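Local coordinates for diaminopropionate ammonia-lyase (Escherichia coli, PDB 4D9I), which uses pyridoxal 5'-phosphate to eliminate ammonia from both L- and D-diaminopropionate, releasing pyruvate, and works as a homodimer, at residues B[87-92]-B[103-108]. Numbering follows the deposited sequence.
Sequences QLLCEK and EHLKNA
L105 reaches out from helix 102-106 with its branched end against C90 and L89 of helix 81-93, an apolar helix-helix contact in a fold type II PLP-dependent enzyme. The connection between the two helices is short, and the contact lies away from K77, the lysine that carries the cofactor, and is plain structural packing. Across the gap the backbones stay 8.1 Å apart at their nearest CA atoms, those of C90 and L105, a spacing that one leucine spans in company with a thiol.

Both methyls of L105 straddle the sulfur: C90 SG lies 3.7 Å from L105 CD2 and 3.9 Å from L105 CD1, so the thiol sits at the fork of the isopropyl group. The first torsion of C90 sets SG opposite the carbonyl carbon (chi1 -73°), which carries the sulfur off its own helix to the leucine. A small, polarisable, weakly polar group suits this place, for it packs against methyls without calling for a strong hydrogen-bond partner. Its neighbour I97, in the connecting loop, also touches C90, while A86, one turn earlier on helix 81-93, receives L105 at a small side chain.

Unlike C90, L89 directs its CB at the other helix, as L105 does in return, and the branched leucine gives breadth to the apolar surface, which M113 extends from a nearby loop. On the far side of helix 81-93, L88 packs on I198 and W201 of helix 197-206, and E91 forms a salt bridge with K197. Compared with the thiol, L89 meets L105 more loosely: methyl faces methyl, with L89 CD2 4.2 Å from L105 CD2.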
loop_
_atom_site.group_PDB
_atom_site.type_symbol
_atom_site.label_atom_id
_atom_site.label_comp_id
_atom_site.label_asym_id
_atom_site.label_seq_id
_atom_site.Cartn_x
_atom_site.Cartn_y
_atom_site.Cartn_z
ATOM N N GLN B 87 24.997 28.544 9.814
ATOM C CA GLN B 87 24.933 29.905 10.360
ATOM C C GLN B 87 25.828 30.069 11.602
ATOM O O GLN B 87 26.574 31.053 11.733
ATOM C CB GLN B 87 23.490 30.297 10.700
ATOM C CG GLN B 87 22.539 30.441 9.502
ATOM C CD GLN B 87 22.565 31.830 8.883
ATOM O OE1 GLN B 87 21.731 32.164 8.034
ATOM N NE2 GLN B 87 23.499 32.636 9.300
ATOM N N LEU B 88 25.756 29.098 12.510
ATOM C CA LEU B 88 26.553 29.131 13.738
ATOM C C LEU B 88 28.048 29.030 13.443
ATOM O O LEU B 88 28.858 29.742 14.062
ATOM C CB LEU B 88 26.121 28.013 14.706
ATOM C CG LEU B 88 24.785 28.123 15.471
ATOM C CD1 LEU B 88 24.336 26.745 15.963
ATOM C CD2 LEU B 88 24.860 29.106 16.634
ATOM N N LEU B 89 28.419 28.162 12.499
ATOM C CA LEU B 89 29.822 28.015 12.129
ATOM C C LEU B 89 30.344 29.303 11.468
ATOM O O LEU B 89 31.427 29.804 11.830
ATOM C CB LEU B 89 30.057 26.788 11.245
ATOM C CG LEU B 89 31.517 26.322 11.271
ATOM C CD1 LEU B 89 31.889 25.817 12.668
ATOM C CD2 LEU B 89 31.831 25.275 10.209
ATOM N N CYS B 90 29.561 29.865 10.550
ATOM C CA CYS B 90 29.937 31.128 9.904
ATOM C C CYS B 90 30.114 32.262 10.909
ATOM O O CYS B 90 31.059 33.059 10.807
ATOM C CB CYS B 90 28.941 31.498 8.812
ATOM S SG CYS B 90 29.140 30.439 7.357
ATOM N N GLU B 91 29.211 32.314 11.886
ATOM C CA GLU B 91 29.292 33.290 12.968
ATOM C C GLU B 91 30.597 33.153 13.777
ATOM O O GLU B 91 31.282 34.144 14.035
ATOM C CB GLU B 91 28.076 33.160 13.878
ATOM C CG GLU B 91 27.670 34.455 14.567
ATOM C CD GLU B 91 26.257 34.368 15.124
ATOM O OE1 GLU B 91 26.063 33.585 16.083
ATOM O OE2 GLU B 91 25.351 35.063 14.594
ATOM N N LYS B 92 30.949 31.924 14.148
ATOM C CA LYS B 92 32.187 31.686 14.897
ATOM C C LYS B 92 33.415 32.050 14.065
ATOM O O LYS B 92 34.284 32.765 14.543
ATOM C CB LYS B 92 32.280 30.232 15.363
ATOM C CG LYS B 92 33.441 29.965 16.309
ATOM C CD LYS B 92 33.682 28.473 16.423
ATOM N N GLU B 103 30.807 23.485 0.408
ATOM C CA GLU B 103 32.110 22.821 0.316
ATOM C C GLU B 103 33.232 23.693 0.870
ATOM O O GLU B 103 34.139 23.187 1.531
ATOM C CB GLU B 103 32.424 22.398 -1.118
ATOM C CG GLU B 103 33.801 21.759 -1.284
ATOM C CD GLU B 103 33.936 20.927 -2.544
ATOM O OE1 GLU B 103 33.018 20.951 -3.400
ATOM O OE2 GLU B 103 34.974 20.241 -2.685
ATOM N N HIS B 104 33.173 24.996 0.609
ATOM C CA HIS B 104 34.113 25.914 1.255
ATOM C C HIS B 104 33.990 25.820 2.749
ATOM O O HIS B 104 35.002 25.838 3.464
ATOM C CB HIS B 104 33.924 27.352 0.786
ATOM C CG HIS B 104 34.516 27.635 -0.574
ATOM N ND1 HIS B 104 33.857 28.333 -1.518
ATOM C CD2 HIS B 104 35.743 27.277 -1.135
ATOM C CE1 HIS B 104 34.623 28.426 -2.623
ATOM N NE2 HIS B 104 35.776 27.777 -2.387
ATOM N N LEU B 105 32.754 25.705 3.236
ATOM C CA LEU B 105 32.495 25.534 4.671
ATOM C C LEU B 105 33.027 24.205 5.202
ATOM O O LEU B 105 33.658 24.171 6.264
ATOM C CB LEU B 105 31.000 25.656 5.002
ATOM C CG LEU B 105 30.453 27.005 5.470
ATOM C CD1 LEU B 105 28.974 26.904 5.803
ATOM C CD2 LEU B 105 31.236 27.519 6.672
ATOM N N LYS B 106 32.752 23.120 4.469
ATOM C CA LYS B 106 33.243 21.784 4.826
ATOM C C LYS B 106 34.732 21.810 5.182
ATOM O O LYS B 106 35.148 21.259 6.209
ATOM C CB LYS B 106 32.984 20.777 3.699
ATOM C CG LYS B 106 31.515 20.409 3.508
ATOM C CD LYS B 106 31.317 19.340 2.435
ATOM C CE LYS B 106 31.638 17.954 2.969
ATOM N NZ LYS B 106 31.788 16.947 1.889
ATOM N N ASN B 107 35.515 22.484 4.341
ATOM C CA ASN B 107 36.958 22.563 4.501
ATOM C C ASN B 107 37.444 23.818 5.215
ATOM O O ASN B 107 38.627 24.140 5.156
ATOM C CB ASN B 107 37.631 22.450 3.133
ATOM C CG ASN B 107 37.380 21.108 2.479
ATOM O OD1 ASN B 107 37.707 20.062 3.041
ATOM N ND2 ASN B 107 36.796 21.130 1.288
ATOM N N ALA B 108 36.537 24.519 5.895
ATOM C CA ALA B 108 36.918 25.696 6.660
ATOM C C ALA B 108 37.841 25.309 7.818
ATOM O O ALA B 108 37.809 24.176 8.311
ATOM C CB ALA B 108 35.697 26.438 7.175
#